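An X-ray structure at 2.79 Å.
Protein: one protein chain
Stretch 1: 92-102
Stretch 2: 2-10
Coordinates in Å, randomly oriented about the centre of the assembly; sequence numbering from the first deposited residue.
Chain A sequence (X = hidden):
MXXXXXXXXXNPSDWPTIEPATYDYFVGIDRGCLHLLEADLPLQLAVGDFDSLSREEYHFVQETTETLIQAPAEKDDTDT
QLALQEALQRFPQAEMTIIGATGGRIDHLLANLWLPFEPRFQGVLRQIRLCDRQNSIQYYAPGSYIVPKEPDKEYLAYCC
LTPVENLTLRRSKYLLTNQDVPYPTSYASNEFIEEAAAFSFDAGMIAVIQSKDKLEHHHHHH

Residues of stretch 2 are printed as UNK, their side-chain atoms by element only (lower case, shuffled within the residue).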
ATOM      1  N   PRO A  92     -23.910  -8.899  10.400  1.00 31.58           N
ATOM      2  CA  PRO A  92     -22.843  -8.504  11.324  1.00 30.27           C
ATOM      3  C   PRO A  92     -21.793  -9.593  11.596  1.00 33.50           C
ATOM      4  O   PRO A  92     -20.800  -9.334  12.271  1.00 36.80           O
ATOM      5  CB  PRO A  92     -23.598  -8.150  12.616  1.00 31.38           C
ATOM      6  CG  PRO A  92     -25.059  -8.205  12.274  1.00 30.10           C
ATOM      7  CD  PRO A  92     -25.202  -9.069  11.080  1.00 26.95           C
ATOM      8  N   GLN A  93     -21.996 -10.799  11.100  1.00 34.89           N
ATOM      9  CA  GLN A  93     -21.059 -11.868  11.436  1.00 36.39           C
ATOM     10  C   GLN A  93     -20.403 -12.428  10.204  1.00 33.67           C
ATOM     11  O   GLN A  93     -19.605 -13.350  10.280  1.00 31.67           O
ATOM     12  CB  GLN A  93     -21.756 -12.990  12.192  1.00 38.51           C
ATOM     13  CG  GLN A  93     -22.399 -12.582  13.506  1.00 41.68           C
ATOM     14  CD  GLN A  93     -22.931 -13.801  14.225  1.00 63.63           C
ATOM     15  OE1 GLN A  93     -23.984 -14.350  13.864  1.00 57.16           O
ATOM     16  NE2 GLN A  93     -22.185 -14.265  15.226  1.00 69.82           N
ATOM     17  N   ALA A  94     -20.732 -11.843   9.066  1.00 36.51           N
ATOM     18  CA  ALA A  94     -20.264 -12.339   7.786  1.00 35.14           C
ATOM     19  C   ALA A  94     -18.857 -11.859   7.486  1.00 35.08           C
ATOM     20  O   ALA A  94     -18.446 -10.772   7.913  1.00 30.62           O
ATOM     21  CB  ALA A  94     -21.214 -11.910   6.672  1.00 33.98           C
ATOM     22  N   GLU A  95     -18.143 -12.679   6.724  1.00 32.94           N
ATOM     23  CA  GLU A  95     -16.786 -12.400   6.323  1.00 31.25           C
ATOM     24  C   GLU A  95     -16.729 -11.505   5.095  1.00 33.26           C
ATOM     25  O   GLU A  95     -16.940 -11.962   3.978  1.00 36.03           O
ATOM     26  CB  GLU A  95     -16.091 -13.709   6.023  1.00 33.16           C
ATOM     27  CG  GLU A  95     -14.658 -13.547   5.616  1.00 38.30           C
ATOM     28  CD  GLU A  95     -14.219 -14.652   4.712  1.00 37.99           C
ATOM     29  OE1 GLU A  95     -14.769 -14.748   3.594  1.00 37.37           O
ATOM     30  OE2 GLU A  95     -13.332 -15.418   5.123  1.00 38.86           O
HETATM   31  N   MSE A  96     -16.397 -10.236   5.313  1.00 32.55           N
HETATM   32  CA  MSE A  96     -16.380  -9.223   4.262  1.00 28.76           C
HETATM   33  C   MSE A  96     -15.167  -9.262   3.347  1.00 27.01           C
HETATM   34  O   MSE A  96     -14.042  -9.027   3.761  1.00 29.72           O
HETATM   35  CB  MSE A  96     -16.467  -7.864   4.917  1.00 30.25           C
HETATM   36  CG  MSE A  96     -17.542  -7.825   5.970  1.00 36.77           C
HETATM   37 SE   MSE A  96     -19.300  -7.507   5.167  1.00 57.68          SE
HETATM   38  CE  MSE A  96     -20.386  -8.102   6.659  1.00 34.71           C
ATOM     39  N   THR A  97     -15.411  -9.537   2.082  1.00 26.82           N
ATOM     40  CA  THR A  97     -14.353  -9.596   1.096  1.00 25.50           C
ATOM     41  C   THR A  97     -14.453  -8.376   0.211  1.00 27.93           C
ATOM     42  O   THR A  97     -15.464  -8.156  -0.454  1.00 28.81           O
ATOM     43  CB  THR A  97     -14.480 -10.866   0.232  1.00 24.88           C
ATOM     44  OG1 THR A  97     -14.413 -12.024   1.073  1.00 27.65           O
ATOM     45  CG2 THR A  97     -13.389 -10.925  -0.813  1.00 21.83           C
ATOM     46  N   ILE A  98     -13.405  -7.572   0.204  1.00 27.21           N
ATOM     47  CA  ILE A  98     -13.422  -6.362  -0.593  1.00 27.50           C
ATOM     48  C   ILE A  98     -12.519  -6.491  -1.790  1.00 27.18           C
ATOM     49  O   ILE A  98     -11.309  -6.547  -1.653  1.00 33.12           O
ATOM     50  CB  ILE A  98     -13.001  -5.141   0.229  1.00 29.18           C
ATOM     51  CG1 ILE A  98     -13.900  -4.995   1.457  1.00 26.65           C
ATOM     52  CG2 ILE A  98     -13.066  -3.881  -0.620  1.00 28.59           C
ATOM     53  CD1 ILE A  98     -13.635  -3.710   2.236  1.00 24.99           C
ATOM     54  N   ILE A  99     -13.104  -6.536  -2.974  1.00 25.85           N
ATOM     55  CA  ILE A  99     -12.303  -6.527  -4.181  1.00 29.52           C
ATOM     56  C   ILE A  99     -12.504  -5.228  -4.977  1.00 34.39           C
ATOM     57  O   ILE A  99     -13.464  -4.490  -4.752  1.00 32.04           O
ATOM     58  CB  ILE A  99     -12.594  -7.744  -5.067  1.00 29.67           C
ATOM     59  CG1 ILE A  99     -13.968  -7.610  -5.727  1.00 29.51           C
ATOM     60  CG2 ILE A  99     -12.474  -9.026  -4.248  1.00 30.23           C
ATOM     61  CD1 ILE A  99     -14.211  -8.568  -6.863  1.00 31.33           C
ATOM     62  N   GLY A 100     -11.571  -4.950  -5.886  1.00 38.26           N
ATOM     63  CA  GLY A 100     -11.672  -3.826  -6.788  1.00 28.53           C
ATOM     64  C   GLY A 100     -11.188  -2.567  -6.139  1.00 33.15           C
ATOM     65  O   GLY A 100     -11.381  -1.487  -6.684  1.00 36.55           O
ATOM     66  N   ALA A 101     -10.591  -2.689  -4.958  1.00 38.18           N
ATOM     67  CA  ALA A 101      -9.990  -1.533  -4.292  1.00 36.72           C
ATOM     68  C   ALA A 101      -8.570  -1.367  -4.822  1.00 41.68           C
ATOM     69  O   ALA A 101      -7.606  -1.340  -4.045  1.00 49.99           O
ATOM     70  CB  ALA A 101      -9.988  -1.710  -2.786  1.00 33.02           C
ATOM     71  N   THR A 102      -8.474  -1.245  -6.151  1.00 41.72           N
ATOM     72  CA  THR A 102      -7.219  -1.342  -6.904  1.00 45.16           C
ATOM     73  C   THR A 102      -6.926  -0.084  -7.744  1.00 42.95           C
ATOM     74  O   THR A 102      -5.961  -0.040  -8.514  1.00 40.96           O
ATOM     75  CB  THR A 102      -7.183  -2.635  -7.819  1.00 39.02           C
ATOM     76  OG1 THR A 102      -8.218  -2.592  -8.816  1.00 37.76           O
ATOM     77  CG2 THR A 102      -7.335  -3.899  -6.984  1.00 38.44           C
ATOM     78  N   UNK A   2     -21.338 -17.183   6.774  1.00 36.59           N
ATOM     79  CA  UNK A   2     -21.853 -16.260   5.767  1.00 36.17           C
ATOM     80  C   UNK A   2     -20.718 -15.468   5.146  1.00 30.88           C
ATOM     81  O   UNK A   2     -19.777 -15.109   5.824  1.00 36.85           O
ATOM     82  o   UNK A   2     -22.477 -14.975   7.717  1.00 37.65           O
ATOM     83  c   UNK A   2     -22.875 -15.316   6.401  1.00 34.99           C
ATOM     84  N   UNK A   3     -20.794 -15.200   3.854  1.00 28.72           N
ATOM     85  CA  UNK A   3     -19.804 -14.337   3.244  1.00 31.56           C
ATOM     86  C   UNK A   3     -20.462 -13.209   2.477  1.00 33.10           C
ATOM     87  O   UNK A   3     -21.510 -13.407   1.862  1.00 33.65           O
ATOM     88  c   UNK A   3     -17.248 -16.933   2.067  1.00 42.17           C
ATOM     89  c   UNK A   3     -17.046 -19.323   2.601  1.00 53.65           C
ATOM     90  n   UNK A   3     -18.111 -19.594   1.853  1.00 51.77           N
ATOM     91  c   UNK A   3     -18.915 -15.139   2.314  1.00 33.19           C
ATOM     92  c   UNK A   3     -18.170 -16.224   3.024  1.00 35.32           C
ATOM     93  n   UNK A   3     -16.407 -20.298   3.231  1.00 59.26           N
ATOM     94  n   UNK A   3     -16.615 -18.073   2.714  1.00 52.58           N
ATOM     95  N   UNK A   4     -19.863 -12.024   2.518  1.00 28.74           N
ATOM     96  CA  UNK A   4     -20.379 -10.928   1.722  1.00 26.63           C
ATOM     97  C   UNK A   4     -19.293 -10.433   0.809  1.00 25.35           C
ATOM     98  O   UNK A   4     -18.148 -10.351   1.215  1.00 29.29           O
ATOM     99  c   UNK A   4     -20.851  -9.778   2.593  1.00 28.72           C
ATOM    100  c   UNK A   4     -21.856 -10.273   3.643  1.00 26.40           C
ATOM    101  c   UNK A   4     -21.449  -8.686   1.722  1.00 27.68           C
ATOM    102  N   UNK A   5     -19.640 -10.111  -0.428  1.00 25.40           N
ATOM    103  CA  UNK A   5     -18.651  -9.625  -1.391  1.00 26.33           C
ATOM    104  C   UNK A   5     -18.870  -8.161  -1.777  1.00 27.39           C
ATOM    105  O   UNK A   5     -19.946  -7.818  -2.241  1.00 28.34           O
ATOM    106  c   UNK A   5     -16.313 -10.394  -3.345  1.00 27.35           C
ATOM    107  c   UNK A   5     -18.698 -10.464  -2.659  1.00 23.44           C
ATOM    108  c   UNK A   5     -17.723 -10.000  -3.731  1.00 24.41           C
ATOM    109  c   UNK A   5     -18.072 -10.591  -5.066  1.00 25.95           C
ATOM    110  N   UNK A   6     -17.852  -7.311  -1.605  1.00 26.76           N
ATOM    111  CA  UNK A   6     -17.969  -5.876  -1.929  1.00 25.97           C
ATOM    112  C   UNK A   6     -17.101  -5.480  -3.124  1.00 26.48           C
ATOM    113  O   UNK A   6     -15.987  -5.947  -3.244  1.00 29.10           O
ATOM    114  c   UNK A   6     -18.420  -5.283   0.567  1.00 23.11           C
ATOM    115  c   UNK A   6     -18.378  -4.114   1.527  1.00 17.35           C
ATOM    116  c   UNK A   6     -17.882  -6.540   1.237  1.00 27.89           C
ATOM    117  c   UNK A   6     -17.627  -5.011  -0.713  1.00 24.29           C
ATOM    118  N   UNK A   7     -17.608  -4.625  -4.008  1.00 26.10           N
ATOM    119  CA  UNK A   7     -16.892  -4.304  -5.247  1.00 26.27           C
ATOM    120  C   UNK A   7     -16.657  -2.796  -5.468  1.00 32.15           C
ATOM    121  O   UNK A   7     -17.560  -2.052  -5.833  1.00 32.97           O
ATOM    122  c   UNK A   7     -17.947  -6.380  -6.217  1.00 27.63           C
ATOM    123  c   UNK A   7     -17.613  -4.906  -6.469  1.00 29.63           C
ATOM    124  c   UNK A   7     -16.776  -4.755  -7.709  1.00 28.57           C
ATOM    125  N   UNK A   8     -15.430  -2.347  -5.218  1.00 33.46           N
ATOM    126  CA  UNK A   8     -15.023  -0.992  -5.545  1.00 28.19           C
ATOM    127  C   UNK A   8     -14.853  -0.858  -7.053  1.00 29.05           C
ATOM    128  O   UNK A   8     -15.112  -1.799  -7.805  1.00 33.10           O
ATOM    129  c   UNK A   8     -13.746  -0.647  -4.842  1.00 29.98           C
ATOM    130  N   UNK A   9     -14.407   0.315  -7.488  1.00 30.51           N
ATOM    131  CA  UNK A   9     -14.449   0.671  -8.894  1.00 34.50           C
ATOM    132  C   UNK A   9     -13.218   0.287  -9.679  1.00 34.10           C
ATOM    133  O   UNK A   9     -13.039   0.705 -10.822  1.00 35.49           O
ATOM    134  N   UNK A  10     -12.371  -0.525  -9.065  1.00 33.81           N
ATOM    135  CA  UNK A  10     -11.137  -0.937  -9.695  1.00 35.37           C
ATOM    136  C   UNK A  10     -11.421  -1.617 -11.009  1.00 35.95           C
ATOM    137  O   UNK A  10     -12.550  -2.014 -11.271  1.00 37.52           O
TER

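Position 2 carries one carbon and then one oxygen, the oxygen 3.5 Å from Ala-94 CB; a two-atom side chain ending in oxygen is serine. The backbone O of Ser-2 accepts from Glu-95 N at 3.1 Å, the first rung of the ladder.

Position 3 has three carbons, a nitrogen, then a carbon bearing two more nitrogens: a guanidinium, so arginine. Arg-3 pairs with Glu-95 on the same face of the sheet. Their salt bridge is long, Glu-95 OE1 to Arg-3 NE 3.9 Å, so at this exposed strand end it looks like a loose electrostatic match rather than a tight clamp.

Position 4 shows three carbons, forked at CB, which packs 3.8 Å from the SE of Met-96, a selenomethionine. Branching at CB without a further carbon means valine. Val-4 CG2 also meets Ala-94 CB at 3.5 Å. Its N gives to Glu-95 O (3.3 Å) and its O takes from Thr-97 N (3.0 Å), so one residue serves both neighbours of Met-96.

Position 5 has four carbons, forked at the second, and it lies beside Thr-97 in register: leucine. The end of Leu-5 comes nearer to stretch 1 than its base, and CD1 sits 3.9 Å from Thr-97 CG2 and 4.2 Å from Ile-99 CG2.

Position 6 again has four carbons forked at the second, packed near Met-96 and Ile-98 on the face shared with position 4. This too is leucine. Leu-6 CD1 reaches Met-96 CB at 4.2 Å and Ile-98 CG1 at 4.3 Å, while Leu-6 N to Thr-97 O (2.8 Å) and Ile-99 N to Leu-6 O (3.0 Å) hold the backbone.

Position 7 has three carbons, forked at CB, beside Ile-99: valine. Val-7 CG2 lies 4.2 Å from Ile-99 CG1.

Position 8 has a single carbon, CB, 3.1 Å from Gly-100 O: alanine. Ala-8 N donates to Ile-99 O at 2.9 Å.

Position 9 has no side-chain atoms, hence glycine, and stretch 1 covers none of its surface.

Position 10 is equally bare: glycine. A CB on Gly-10 would fall 2.2 Å from Thr-102 OG1 and 2.4 Å from Gly-100 O. Its N makes a weak bond to Gly-100 O at 2.8 Å.

The rule is a parallel pair in which alternate residues of each strand supply the rungs. Aliphatic side chains pack on both faces, charge stays at the exposed end, and beyond the strands small residues let the backbones close in.

Stretch 2 (2-10) SRVLLVAGG
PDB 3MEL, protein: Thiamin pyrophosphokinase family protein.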